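Local coordinates for protein DNA polymerase sliding clamp 2 (Thermococcus kodakarensis, PDB 3LX2) that probably encircles DNA as a ring of three identical subunits and serves as a moving platform that tethers the polymerase and other proteins during replication, at residues V31-I36 against E64-I69; Y156-P161 against K195-Y200. One frame throughout, in Å; residues are numbered along the deposited sequence.

Contact 1 (V31-I36 against E64-I69); sequences VNMEGI and ESEEAI
E66 lays its carboxylate across the tip of the M33-E34 turn, its side chain crossing that of M33 at about a right angle. With CG anti to its own carbonyl carbon and the chain extended beyond it (chi2 -162°), E66 brings OE2 to 2.9 Å from M33 N in a fairly straight hydrogen bond (161° at the hydrogen). M33 N meets OE2 from above the carboxylate plane. The same oxygen lies 3.3 Å from M33 CB, and the bent methionine chain carries its thioether away. N32 crosses E66 almost perpendicularly, its OD1 3.9 Å from E66 CB and hydrogen-bonded to Q30. E34 OE1 is 3.9 Å from E66 OE2, a like-charge approach that might raise the proton affinity of either acid, while the M33 amide should favour the charged form of E66.

Just before the turn the backbones pair at V31 and E67, an antiparallel hydrogen-bonded pair: V31 N bonds to E67 O at 2.9 Å, and E67 N to V31 O at 3.1 Å. V31 CG2 packs obliquely on I69 CG1, 3.9 Å away, and F3 of strand 3-7 touches both residues; E67 instead sends its carboxylate to a salt bridge with K93. N32 N to G35 O closes the turn, and G35 has backbone angles suited to glycine. This is a tight beta-hairpin of the N-terminal PCNA domain, between strands 26-31 and 35-41, flanked by strand 67-72, within this chain an outermost strand of the long antiparallel sheet running through both PCNA domains.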
loop_
_atom_site.group_PDB
_atom_site.type_symbol
_atom_site.label_atom_id
_atom_site.label_comp_id
_atom_site.label_asym_id
_atom_site.label_seq_id
_atom_site.Cartn_x
_atom_site.Cartn_y
_atom_site.Cartn_z
ATOM N N VAL A 31 -34.636 5.227 -12.665
ATOM C CA VAL A 31 -35.001 5.961 -11.490
ATOM C C VAL A 31 -36.512 6.090 -11.395
ATOM O O VAL A 31 -37.112 6.887 -12.131
ATOM C CB VAL A 31 -34.401 7.366 -11.514
ATOM C CG1 VAL A 31 -34.562 7.990 -10.189
ATOM C CG2 VAL A 31 -32.966 7.328 -11.934
ATOM N N ASN A 32 -37.109 5.345 -10.462
ATOM C CA ASN A 32 -38.555 5.369 -10.230
ATOM C C ASN A 32 -38.973 5.952 -8.909
ATOM O O ASN A 32 -38.131 6.235 -8.043
ATOM C CB ASN A 32 -39.106 3.965 -10.282
ATOM C CG ASN A 32 -38.849 3.335 -11.567
ATOM O OD1 ASN A 32 -38.719 4.042 -12.577
ATOM N ND2 ASN A 32 -38.711 2.008 -11.576
ATOM N N MET A 33 -40.287 6.098 -8.750
ATOM C CA MET A 33 -40.840 6.692 -7.544
ATOM C C MET A 33 -40.482 5.816 -6.371
ATOM O O MET A 33 -40.116 6.309 -5.341
ATOM C CB MET A 33 -42.349 6.808 -7.655
ATOM C CG MET A 33 -42.822 8.084 -8.302
ATOM S SD MET A 33 -43.192 9.223 -6.963
ATOM C CE MET A 33 -44.486 8.264 -6.116
ATOM N N GLU A 34 -40.554 4.506 -6.534
ATOM C CA GLU A 34 -40.346 3.641 -5.381
ATOM C C GLU A 34 -38.868 3.175 -5.223
ATOM O O GLU A 34 -38.489 2.534 -4.211
ATOM C CB GLU A 34 -41.415 2.506 -5.329
ATOM C CG GLU A 34 -41.393 1.442 -6.471
ATOM C CD GLU A 34 -41.787 1.944 -7.913
ATOM O OE1 GLU A 34 -42.329 3.075 -8.118
ATOM O OE2 GLU A 34 -41.539 1.152 -8.863
ATOM N N GLY A 35 -38.035 3.560 -6.188
ATOM C CA GLY A 35 -36.645 3.267 -6.052
ATOM C C GLY A 35 -35.866 3.240 -7.337
ATOM O O GLY A 35 -36.361 3.696 -8.346
ATOM N N ILE A 36 -34.624 2.751 -7.257
ATOM C CA ILE A 36 -33.709 2.626 -8.412
ATOM C C ILE A 36 -33.506 1.147 -8.757
ATOM O O ILE A 36 -33.447 0.257 -7.864
ATOM C CB ILE A 36 -32.318 3.262 -8.122
ATOM C CG1 ILE A 36 -32.342 4.791 -8.191
ATOM C CG2 ILE A 36 -31.217 2.775 -9.091
ATOM C CD1 ILE A 36 -31.351 5.444 -7.213
ATOM N N GLU A 64 -39.752 13.210 -9.487
ATOM C CA GLU A 64 -40.966 13.680 -10.145
ATOM C C GLU A 64 -41.361 12.733 -11.267
ATOM O O GLU A 64 -41.992 11.706 -11.019
ATOM C CB GLU A 64 -40.775 15.095 -10.635
ATOM C CG GLU A 64 -40.082 15.891 -9.583
ATOM C CD GLU A 64 -40.804 17.123 -9.234
ATOM O OE1 GLU A 64 -41.101 17.900 -10.182
ATOM O OE2 GLU A 64 -41.056 17.310 -8.015
ATOM N N SER A 65 -40.973 13.052 -12.489
ATOM C CA SER A 65 -41.099 12.087 -13.553
ATOM C C SER A 65 -40.032 10.985 -13.432
ATOM O O SER A 65 -38.839 11.272 -13.310
ATOM C CB SER A 65 -41.001 12.768 -14.913
ATOM O OG SER A 65 -42.305 13.076 -15.398
ATOM N N GLU A 66 -40.492 9.738 -13.488
ATOM C CA GLU A 66 -39.656 8.582 -13.584
ATOM C C GLU A 66 -38.974 8.525 -14.916
ATOM O O GLU A 66 -39.608 8.713 -15.942
ATOM C CB GLU A 66 -40.524 7.329 -13.476
ATOM C CG GLU A 66 -41.684 7.461 -12.489
ATOM C CD GLU A 66 -42.251 6.126 -12.069
ATOM O OE1 GLU A 66 -42.740 5.384 -12.972
ATOM O OE2 GLU A 66 -42.227 5.835 -10.836
ATOM N N GLU A 67 -37.683 8.217 -14.897
ATOM C CA GLU A 67 -36.908 8.077 -16.103
ATOM C C GLU A 67 -35.620 7.283 -15.878
ATOM O O GLU A 67 -35.113 7.185 -14.744
ATOM C CB GLU A 67 -36.579 9.442 -16.703
ATOM C CG GLU A 67 -35.653 10.301 -15.873
ATOM C CD GLU A 67 -34.892 11.330 -16.726
ATOM O OE1 GLU A 67 -34.941 12.538 -16.382
ATOM O OE2 GLU A 67 -34.240 10.926 -17.738
ATOM N N ALA A 68 -35.123 6.732 -16.984
ATOM C CA ALA A 68 -33.832 6.092 -17.071
ATOM C C ALA A 68 -32.748 7.087 -17.379
ATOM O O ALA A 68 -32.845 7.836 -18.364
ATOM C CB ALA A 68 -33.855 5.048 -18.157
ATOM N N ILE A 69 -31.695 7.073 -16.566
ATOM C CA ILE A 69 -30.463 7.788 -16.886
ATOM C C ILE A 69 -29.338 6.806 -17.135
ATOM O O ILE A 69 -29.348 5.672 -16.626
ATOM C CB ILE A 69 -30.020 8.752 -15.777
ATOM C CG1 ILE A 69 -30.112 8.070 -14.415
ATOM C CG2 ILE A 69 -30.835 10.052 -15.833
ATOM C CD1 ILE A 69 -29.564 8.902 -13.283
#

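Contact 2 (Y156-P161 against K195-Y200)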
loop_
_atom_site.group_PDB
_atom_site.type_symbol
_atom_site.label_atom_id
_atom_site.label_comp_id
_atom_site.label_asym_id
_atom_site.label_seq_id
_atom_site.Cartn_x
_atom_site.Cartn_y
_atom_site.Cartn_z
ATOM N N TYR A 156 -15.297 -25.041 -9.327
ATOM C CA TYR A 156 -16.420 -25.955 -9.203
ATOM C C TYR A 156 -17.162 -25.666 -7.941
ATOM O O TYR A 156 -16.559 -25.535 -6.870
ATOM C CB TYR A 156 -15.964 -27.425 -9.223
ATOM C CG TYR A 156 -15.635 -27.918 -10.607
ATOM C CD1 TYR A 156 -16.640 -28.444 -11.421
ATOM C CD2 TYR A 156 -14.346 -27.825 -11.129
ATOM C CE1 TYR A 156 -16.379 -28.887 -12.712
ATOM C CE2 TYR A 156 -14.062 -28.275 -12.420
ATOM C CZ TYR A 156 -15.102 -28.801 -13.209
ATOM O OH TYR A 156 -14.892 -29.252 -14.502
ATOM N N PHE A 157 -18.479 -25.566 -8.097
ATOM C CA PHE A 157 -19.423 -25.422 -6.999
ATOM C C PHE A 157 -20.084 -26.778 -6.928
ATOM O O PHE A 157 -20.652 -27.237 -7.918
ATOM C CB PHE A 157 -20.465 -24.327 -7.325
ATOM C CG PHE A 157 -20.046 -22.938 -6.927
ATOM C CD1 PHE A 157 -20.863 -22.161 -6.096
ATOM C CD2 PHE A 157 -18.849 -22.408 -7.365
ATOM C CE1 PHE A 157 -20.491 -20.891 -5.695
ATOM C CE2 PHE A 157 -18.448 -21.130 -6.968
ATOM C CZ PHE A 157 -19.266 -20.358 -6.136
ATOM N N MET A 158 -20.024 -27.414 -5.764
ATOM C CA MET A 158 -20.686 -28.710 -5.552
ATOM C C MET A 158 -21.382 -28.794 -4.196
ATOM O O MET A 158 -20.888 -28.265 -3.186
ATOM C CB MET A 158 -19.695 -29.877 -5.596
ATOM C CG MET A 158 -18.636 -29.859 -6.715
ATOM S SD MET A 158 -17.465 -31.241 -6.461
ATOM C CE MET A 158 -18.627 -32.628 -6.363
ATOM N N ALA A 159 -22.501 -29.510 -4.175
ATOM C CA ALA A 159 -23.176 -29.795 -2.929
ATOM C C ALA A 159 -23.792 -31.195 -2.808
ATOM O O ALA A 159 -24.298 -31.781 -3.770
ATOM C CB ALA A 159 -24.226 -28.717 -2.627
ATOM N N THR A 160 -23.692 -31.720 -1.595
ATOM C CA THR A 160 -24.627 -32.717 -1.074
ATOM C C THR A 160 -25.447 -31.910 -0.036
ATOM O O THR A 160 -25.252 -30.673 0.052
ATOM C CB THR A 160 -23.868 -33.859 -0.397
ATOM O OG1 THR A 160 -23.341 -33.404 0.869
ATOM C CG2 THR A 160 -22.723 -34.347 -1.314
ATOM N N PRO A 161 -26.354 -32.576 0.739
ATOM C CA PRO A 161 -27.149 -31.872 1.743
ATOM C C PRO A 161 -26.398 -31.484 3.031
ATOM O O PRO A 161 -26.887 -30.629 3.778
ATOM C CB PRO A 161 -28.271 -32.868 2.057
ATOM C CG PRO A 161 -28.349 -33.737 0.860
ATOM C CD PRO A 161 -26.918 -33.908 0.491
ATOM N N LYS A 195 -27.046 -34.840 -5.878
ATOM C CA LYS A 195 -25.809 -34.636 -6.646
ATOM C C LYS A 195 -25.917 -33.329 -7.413
ATOM O O LYS A 195 -26.852 -33.172 -8.204
ATOM C CB LYS A 195 -25.547 -35.788 -7.635
ATOM C CG LYS A 195 -25.930 -37.217 -7.163
ATOM C CD LYS A 195 -25.280 -38.314 -8.011
ATOM C CE LYS A 195 -23.825 -38.580 -7.581
ATOM N NZ LYS A 195 -23.096 -39.503 -8.512
ATOM N N ALA A 196 -24.972 -32.401 -7.195
ATOM C CA ALA A 196 -25.021 -31.065 -7.860
ATOM C C ALA A 196 -23.656 -30.424 -8.195
ATOM O O ALA A 196 -22.885 -30.111 -7.296
ATOM C CB ALA A 196 -25.875 -30.103 -7.044
ATOM N N LYS A 197 -23.392 -30.193 -9.482
ATOM C CA LYS A 197 -22.049 -29.788 -9.916
ATOM C C LYS A 197 -21.996 -28.832 -11.137
ATOM O O LYS A 197 -22.482 -29.159 -12.222
ATOM C CB LYS A 197 -21.167 -31.035 -10.159
ATOM C CG LYS A 197 -19.768 -30.731 -10.695
ATOM C CD LYS A 197 -19.123 -31.894 -11.477
ATOM C CE LYS A 197 -18.374 -32.877 -10.562
ATOM N NZ LYS A 197 -17.110 -33.433 -11.173
ATOM N N SER A 198 -21.354 -27.671 -10.954
ATOM C CA SER A 198 -21.070 -26.772 -12.074
ATOM C C SER A 198 -19.759 -25.970 -11.933
ATOM O O SER A 198 -19.185 -25.864 -10.831
ATOM C CB SER A 198 -22.240 -25.812 -12.267
ATOM O OG SER A 198 -21.882 -24.801 -13.189
ATOM N N ALA A 199 -19.324 -25.395 -13.053
ATOM C CA ALA A 199 -18.123 -24.594 -13.101
ATOM C C ALA A 199 -18.365 -23.179 -13.620
ATOM O O ALA A 199 -19.034 -22.974 -14.653
ATOM C CB ALA A 199 -17.057 -25.264 -13.964
ATOM N N TYR A 200 -17.734 -22.228 -12.935
ATOM C CA TYR A 200 -17.839 -20.834 -13.303
ATOM C C TYR A 200 -16.446 -20.235 -13.318
ATOM O O TYR A 200 -15.467 -20.833 -12.797
ATOM C CB TYR A 200 -18.773 -20.098 -12.325
ATOM C CG TYR A 200 -20.057 -20.852 -12.112
ATOM C CD1 TYR A 200 -21.098 -20.706 -12.992
ATOM C CD2 TYR A 200 -20.208 -21.739 -11.061
ATOM C CE1 TYR A 200 -22.261 -21.423 -12.833
ATOM C CE2 TYR A 200 -21.383 -22.478 -10.886
ATOM C CZ TYR A 200 -22.405 -22.296 -11.780
ATOM O OH TYR A 200 -23.589 -22.986 -11.677
#
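Strands 156-159 and 196-200 run antiparallel, their axes 4.7 Å apart at closest and their directions 165° apart. F157 and S198 form a hydrogen-bonded pair: F157 N reaches S198 O at 2.8 Å, nearly along the C=O axis, and S198 N reaches F157 O at 3.1 Å, in the carbonyl plane. Further along, A159 N reaches A196 O in a longer bond of 3.2 Å. S198 O also receives a CA-H...O contact from Y156, 3.2 Å from its CA, so one carbonyl is held by two neighbouring residues. Y156-A199 and M158-K197 are the non-hydrogen-bonded pairs.

On the face bearing Y156, M158, K197 and A199, the tyrosine ring leans across the strand (chi1 -77°) until A199 CB sits over it, 4.1 Å from the ring centroid, in a CH-pi contact offset toward the rim. K197, with CG anti to its backbone N, crosses the tyrosine side chain obliquely, with CG 3.9 Å from Y156 CD1.

These strands belong to the four-stranded antiparallel sheet 174-179, 164-169, 154-159, 196-201 of the C-terminal PCNA domain, with 196-201 outermost within the chain. F157, S198, A159 and A196 share the opposite face, where A159 and A196 both touch V132 of strand 132-137. Here the aromatics meet in a T-shaped stack: the edge of Y200 is directed at the face of F157, with centroids 5.6 Å apart and planes at 90°. F157 makes further edge-to-face pairs with F166 and F222, and L228 touches both side chains. The buried Y200 has its OH hydrogen-bonded to I226 O, which holds the far end of the ring.

Contact 1 closes before contact 2 opens along the chain, and the two lie on opposite sides of its centre, 39 Å apart between centres and about 25 Å between nearest atoms. Each falls in its own PCNA domain, N-terminal for 31-36 with 64-69 and C-terminal for 156-161 with 195-200. Contact 1 includes strand 67-72, outermost in a nine-stranded antiparallel sheet. Contact 2 belongs to a separate four-stranded sheet and meets the long one through A196 packing on H191 of strand 186-191, at its other end. Each contact pairs neighbouring antiparallel strands far apart in the sequence, in keeping with a two-domain subunit whose continuous sheet spans both halves within the trimeric ring.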